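Local coordinates for HIT domain-containing protein (Leishmania major, PDB 3KSV), which is of unknown function but belongs to the HIT (histidine triad) family, binds zinc, and probably acts on nucleotides through a histidine-AMP intermediate, at residues A11-C16 / V104-F109; G46-I51 / F109-K114. All coordinates share one frame; numbering follows the deposited sequence.

Interaction 1 (A11-C16 / V104-F109); sequences ANCIFC and VPHVHF. With ZN (zinc ion), chain B.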
loop_
_atom_site.group_PDB
_atom_site.type_symbol
_atom_site.label_atom_id
_atom_site.label_comp_id
_atom_site.label_asym_id
_atom_site.label_seq_id
_atom_site.Cartn_x
_atom_site.Cartn_y
_atom_site.Cartn_z
ATOM N N ALA A 11 -14.363 -3.614 19.777
ATOM C CA ALA A 11 -14.612 -4.768 20.653
ATOM C C ALA A 11 -14.422 -6.100 19.904
ATOM O O ALA A 11 -13.650 -6.956 20.352
ATOM C CB ALA A 11 -16.005 -4.678 21.257
ATOM N N ASN A 12 -15.094 -6.251 18.758
ATOM C CA ASN A 12 -14.914 -7.428 17.882
ATOM C C ASN A 12 -13.851 -7.244 16.790
ATOM O O ASN A 12 -13.984 -7.812 15.706
ATOM C CB ASN A 12 -16.229 -7.801 17.196
ATOM C CG ASN A 12 -17.392 -7.843 18.147
ATOM O OD1 ASN A 12 -17.226 -7.724 19.361
ATOM N ND2 ASN A 12 -18.592 -8.005 17.600
ATOM N N CYS A 13 -12.811 -6.459 17.058
ATOM C CA CYS A 13 -11.722 -6.279 16.090
ATOM C C CYS A 13 -10.505 -7.072 16.522
ATOM O O CYS A 13 -9.820 -6.692 17.470
ATOM C CB CYS A 13 -11.341 -4.809 15.970
ATOM S SG CYS A 13 -9.851 -4.509 14.986
ATOM N N ILE A 14 -10.204 -8.149 15.803
ATOM C CA ILE A 14 -9.086 -9.002 16.184
ATOM C C ILE A 14 -7.740 -8.293 16.256
ATOM O O ILE A 14 -6.885 -8.715 17.022
ATOM C CB ILE A 14 -8.960 -10.294 15.311
ATOM C CG1 ILE A 14 -8.522 -9.990 13.870
ATOM C CG2 ILE A 14 -10.273 -11.110 15.342
ATOM C CD1 ILE A 14 -7.997 -11.264 13.110
ATOM N N PHE A 15 -7.530 -7.215 15.496
ATOM C CA PHE A 15 -6.238 -6.518 15.571
ATOM C C PHE A 15 -6.136 -5.677 16.821
ATOM O O PHE A 15 -5.074 -5.595 17.427
ATOM C CB PHE A 15 -5.944 -5.678 14.321
ATOM C CG PHE A 15 -5.700 -6.500 13.091
ATOM C CD1 PHE A 15 -4.998 -7.692 13.155
ATOM C CD2 PHE A 15 -6.154 -6.075 11.866
ATOM C CE1 PHE A 15 -4.775 -8.444 12.023
ATOM C CE2 PHE A 15 -5.940 -6.831 10.743
ATOM C CZ PHE A 15 -5.253 -8.014 10.819
ATOM N N CYS A 16 -7.239 -5.075 17.230
ATOM C CA CYS A 16 -7.268 -4.435 18.541
ATOM C C CYS A 16 -7.022 -5.442 19.669
ATOM O O CYS A 16 -6.348 -5.129 20.645
ATOM C CB CYS A 16 -8.584 -3.693 18.765
ATOM S SG CYS A 16 -8.678 -2.087 17.924
ATOM N N VAL A 104 -11.246 -7.699 8.212
ATOM C CA VAL A 104 -11.140 -7.074 9.534
ATOM C C VAL A 104 -11.254 -5.561 9.349
ATOM O O VAL A 104 -10.511 -4.991 8.537
ATOM C CB VAL A 104 -9.788 -7.377 10.208
ATOM C CG1 VAL A 104 -9.757 -6.804 11.616
ATOM C CG2 VAL A 104 -9.500 -8.875 10.221
ATOM N N PRO A 105 -12.173 -4.899 10.090
ATOM C CA PRO A 105 -12.387 -3.456 9.977
ATOM C C PRO A 105 -11.334 -2.592 10.707
ATOM O O PRO A 105 -11.685 -1.717 11.510
ATOM C CB PRO A 105 -13.799 -3.264 10.577
ATOM C CG PRO A 105 -13.930 -4.343 11.587
ATOM C CD PRO A 105 -13.088 -5.510 11.074
ATOM N N HIS A 106 -10.056 -2.836 10.413
ATOM C CA HIS A 106 -8.936 -2.088 11.009
ATOM C C HIS A 106 -7.866 -2.042 9.905
ATOM O O HIS A 106 -7.604 -3.063 9.251
ATOM C CB HIS A 106 -8.480 -2.805 12.304
ATOM C CG HIS A 106 -7.338 -2.152 13.044
ATOM N ND1 HIS A 106 -7.351 -1.961 14.409
ATOM C CD2 HIS A 106 -6.130 -1.712 12.627
ATOM C CE1 HIS A 106 -6.214 -1.407 14.795
ATOM N NE2 HIS A 106 -5.456 -1.241 13.730
ATOM N N VAL A 107 -7.292 -0.863 9.651
ATOM C CA VAL A 107 -6.323 -0.713 8.555
ATOM C C VAL A 107 -5.193 -1.734 8.735
ATOM O O VAL A 107 -4.603 -1.846 9.814
ATOM C CB VAL A 107 -5.713 0.702 8.522
ATOM C CG1 VAL A 107 -4.534 0.769 7.552
ATOM C CG2 VAL A 107 -6.791 1.746 8.145
ATOM N N HIS A 108 -4.914 -2.503 7.682
ATOM C CA HIS A 108 -3.752 -3.376 7.679
ATOM C C HIS A 108 -3.173 -3.476 6.273
ATOM O O HIS A 108 -3.898 -3.710 5.308
ATOM C CB HIS A 108 -4.075 -4.749 8.269
ATOM C CG HIS A 108 -5.278 -5.405 7.672
ATOM N ND1 HIS A 108 -6.555 -4.927 7.865
ATOM C CD2 HIS A 108 -5.406 -6.531 6.931
ATOM C CE1 HIS A 108 -7.414 -5.723 7.256
ATOM N NE2 HIS A 108 -6.746 -6.702 6.680
ATOM N N PHE A 109 -1.867 -3.239 6.190
ATOM C CA PHE A 109 -1.099 -3.391 4.970
ATOM C C PHE A 109 -0.534 -4.803 4.914
ATOM O O PHE A 109 0.209 -5.208 5.787
ATOM C CB PHE A 109 0.059 -2.384 4.941
ATOM C CG PHE A 109 -0.359 -0.994 4.641
ATOM C CD1 PHE A 109 -0.270 -0.500 3.343
ATOM C CD2 PHE A 109 -0.867 -0.181 5.642
ATOM C CE1 PHE A 109 -0.661 0.754 3.052
ATOM C CE2 PHE A 109 -1.267 1.102 5.356
ATOM C CZ PHE A 109 -1.154 1.582 4.054
HETATM ZN ZN ZN B . -9.193 -2.592 15.553
#
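A Cys2His2 zinc site joins C13, the N-cap of helix 14-20, and C16 in its first turn to H106, the first histidine of the triad motif. The zinc ion is held by C13 SG at 2.1 Å, C16 SG at 2.5 Å and H106 ND1 at 2.3 Å, with H55 as fourth ligand. C13 puts its sulfur anti to the backbone N (chi1 172°), and C13 SG also accepts the N-H of C16 over 3.5 Å, so one sulfur both binds metal and caps the helix N-terminus; that N-H probably eases the negative charge on the thiolate. C16 SG lies at the edge of the H106 imidazole, in its plane. The other ring nitrogen, H106 NE2, is hydrogen-bonded to P52 O, and metal and carbonyl together fix the ring's rotation.

F15, H106 and H108 form an aromatic cluster beside the metal. F15 CB sits over one face of H106 in a CH-pi contact, while the F15 ring meets that histidine edge-to-face with the planes 82° apart. Farther along the same edge, F15 CE2 stands over one face of the H108 ring, toward its rim and 3.5 Å from H108 CG; H108 is predicted to carry the AMP intermediate in this HIT fold. H108 ND1 points at H106 O in the ring plane, modelled doubtfully short for a hydrogen bond. V104 divides its branches between two partners. Its CG1 is 3.7 Å from F15 CD2, and V104 CG2 packs across I14 CG1 at 3.9 Å, with the two side chains at about a right angle.

Interaction 2 (G46-I51 / F109-K114); sequences GHMLVI and FHIIPK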
loop_
_atom_site.group_PDB
_atom_site.type_symbol
_atom_site.label_atom_id
_atom_site.label_comp_id
_atom_site.label_asym_id
_atom_site.label_seq_id
_atom_site.Cartn_x
_atom_site.Cartn_y
_atom_site.Cartn_z
ATOM N N GLY A 46 6.102 -16.104 4.301
ATOM C CA GLY A 46 6.684 -14.794 4.678
ATOM C C GLY A 46 5.749 -13.587 4.578
ATOM O O GLY A 46 6.174 -12.451 4.769
ATOM N N HIS A 47 4.488 -13.842 4.230
ATOM C CA HIS A 47 3.404 -12.845 4.202
ATOM C C HIS A 47 3.231 -12.222 5.583
ATOM O O HIS A 47 3.019 -12.926 6.587
ATOM C CB HIS A 47 2.106 -13.543 3.749
ATOM C CG HIS A 47 0.889 -12.659 3.637
ATOM N ND1 HIS A 47 -0.269 -13.099 3.031
ATOM C CD2 HIS A 47 0.629 -11.397 4.065
ATOM C CE1 HIS A 47 -1.182 -12.149 3.079
ATOM N NE2 HIS A 47 -0.665 -11.104 3.701
ATOM N N MET A 48 3.332 -10.894 5.622
ATOM C CA MET A 48 3.244 -10.171 6.864
ATOM C C MET A 48 2.294 -9.018 6.748
ATOM O O MET A 48 1.825 -8.692 5.660
ATOM C CB MET A 48 4.637 -9.705 7.328
ATOM C CG MET A 48 5.358 -8.678 6.461
ATOM S SD MET A 48 6.856 -8.120 7.301
ATOM C CE MET A 48 6.073 -7.297 8.716
ATOM N N LEU A 49 2.012 -8.426 7.911
ATOM C CA LEU A 49 1.055 -7.355 8.076
ATOM C C LEU A 49 1.691 -6.177 8.827
ATOM O O LEU A 49 2.485 -6.381 9.743
ATOM C CB LEU A 49 -0.129 -7.859 8.879
ATOM C CG LEU A 49 -0.888 -9.059 8.303
ATOM C CD1 LEU A 49 -1.764 -9.699 9.386
ATOM C CD2 LEU A 49 -1.715 -8.671 7.119
ATOM N N VAL A 50 1.354 -4.955 8.423
ATOM C CA VAL A 50 1.735 -3.744 9.154
ATOM C C VAL A 50 0.454 -2.978 9.461
ATOM O O VAL A 50 -0.286 -2.611 8.546
ATOM C CB VAL A 50 2.668 -2.833 8.320
ATOM C CG1 VAL A 50 2.869 -1.488 9.004
ATOM C CG2 VAL A 50 3.998 -3.518 8.065
ATOM N N ILE A 51 0.197 -2.723 10.734
ATOM C CA ILE A 51 -1.037 -2.056 11.142
ATOM C C ILE A 51 -0.767 -0.832 12.030
ATOM O O ILE A 51 0.215 -0.806 12.775
ATOM C CB ILE A 51 -1.988 -3.029 11.893
ATOM C CG1 ILE A 51 -1.452 -3.360 13.265
ATOM C CG2 ILE A 51 -2.194 -4.333 11.098
ATOM C CD1 ILE A 51 -2.507 -3.949 14.174
ATOM N N PHE A 109 -1.867 -3.239 6.190
ATOM C CA PHE A 109 -1.099 -3.391 4.970
ATOM C C PHE A 109 -0.534 -4.803 4.914
ATOM O O PHE A 109 0.209 -5.208 5.787
ATOM C CB PHE A 109 0.059 -2.384 4.941
ATOM C CG PHE A 109 -0.359 -0.994 4.641
ATOM C CD1 PHE A 109 -0.270 -0.500 3.343
ATOM C CD2 PHE A 109 -0.867 -0.181 5.642
ATOM C CE1 PHE A 109 -0.661 0.754 3.052
ATOM C CE2 PHE A 109 -1.267 1.102 5.356
ATOM C CZ PHE A 109 -1.154 1.582 4.054
ATOM N N HIS A 110 -0.894 -5.548 3.886
ATOM C CA HIS A 110 -0.290 -6.835 3.611
ATOM C C HIS A 110 1.020 -6.566 2.850
ATOM O O HIS A 110 1.029 -5.732 1.918
ATOM C CB HIS A 110 -1.209 -7.656 2.699
ATOM C CG HIS A 110 -2.581 -7.930 3.255
ATOM N ND1 HIS A 110 -2.893 -9.097 3.911
ATOM C CD2 HIS A 110 -3.739 -7.226 3.171
ATOM C CE1 HIS A 110 -4.174 -9.085 4.234
ATOM N NE2 HIS A 110 -4.711 -7.958 3.799
ATOM N N ILE A 111 2.105 -7.252 3.240
ATOM C CA ILE A 111 3.320 -7.354 2.405
ATOM C C ILE A 111 3.490 -8.813 2.029
ATOM O O ILE A 111 3.806 -9.637 2.888
ATOM C CB ILE A 111 4.610 -6.797 3.066
ATOM C CG1 ILE A 111 4.364 -5.441 3.768
ATOM C CG2 ILE A 111 5.724 -6.608 1.978
ATOM C CD1 ILE A 111 3.549 -5.534 5.056
ATOM N N ILE A 112 3.237 -9.138 0.754
ATOM C CA ILE A 112 3.034 -10.530 0.317
ATOM C C ILE A 112 4.131 -10.938 -0.660
ATOM O O ILE A 112 4.155 -10.427 -1.784
ATOM C CB ILE A 112 1.665 -10.726 -0.388
ATOM C CG1 ILE A 112 0.496 -10.173 0.442
ATOM C CG2 ILE A 112 1.401 -12.195 -0.637
ATOM C CD1 ILE A 112 -0.713 -9.843 -0.384
ATOM N N PRO A 113 5.053 -11.852 -0.248
ATOM C CA PRO A 113 6.104 -12.354 -1.141
ATOM C C PRO A 113 5.512 -12.999 -2.376
ATOM O O PRO A 113 4.494 -13.695 -2.279
ATOM C CB PRO A 113 6.813 -13.417 -0.300
ATOM C CG PRO A 113 6.580 -12.967 1.117
ATOM C CD PRO A 113 5.235 -12.337 1.131
ATOM N N LYS A 114 6.123 -12.730 -3.525
ATOM C CA LYS A 114 5.716 -13.336 -4.787
ATOM C C LYS A 114 6.879 -14.185 -5.236
ATOM O O LYS A 114 7.795 -13.740 -5.936
ATOM C CB LYS A 114 5.355 -12.279 -5.849
ATOM C CG LYS A 114 4.726 -12.870 -7.130
ATOM C CD LYS A 114 3.319 -13.405 -6.840
ATOM C CE LYS A 114 2.552 -13.848 -8.062
ATOM N NZ LYS A 114 2.545 -12.805 -9.109
#
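M48 O is gripped from the neighbouring strand by I111 N, 2.8 Å away with a nearly straight N-H (171°), and the CA-H of H110 makes a weaker contact with the same oxygen. The return bond, M48 N to I111 O, is 3.0 Å. Two residues along each strand, V50 and F109 exchange a second set of two bonds, V50 N to F109 O and F109 N to V50 O. Between them L49 and H110 form the non-hydrogen-bonded pair.

On the L49 and H110 face, H47 and H110 meet edge to edge: H47 NE2 lies 3.0 Å from H110 ND1 in a hydrogen bond, with the ring planes 58° apart. H47 CG is anti to the backbone N (chi1 -179°), which carries the ring out beside I112 and H110. I112 CG1 covers the centre of one H47 ring face, 3.7 Å from the centroid, and H47 ND1 is held by the backbone N of L43. L49 CD2 comes alongside H110 ND1 at 3.4 Å, and W125 of the second subunit meets the H110 ring edge-to-face.

The other face is apolar. I111 CD1 reaches back over its neighbour strand to V50 CG2, 3.6 Å away, and to M48 CG, while helix 64-82 covers M48 and F109. Two adjacent inner strands, with a helix over one face and the last triad histidine on the other, belong to the antiparallel sheet of the HIT fold.

In the fold
Interaction 2 is wholly buried near the middle of the chain, joining two adjacent inner strands by backbone bonds, a histidine pair and apolar side chains, while interaction 1 lies farther out, is only partly buried, and fastens the start of helix 14-20 to the loop ahead of strand 109-114 through metal and aromatic contacts. F109 belongs to both: the loop of interaction 1 runs straight into the strand of interaction 2. Their side chains also meet, as I51 packs against F15, H106 and H108, with I51 CG2 3.4 Å from H108 CB. The triad histidines are thus shared out: H106 at the zinc, H108 in interaction 1, where it also touches I51 of interaction 2, and H110 in the sheet beside the second subunit.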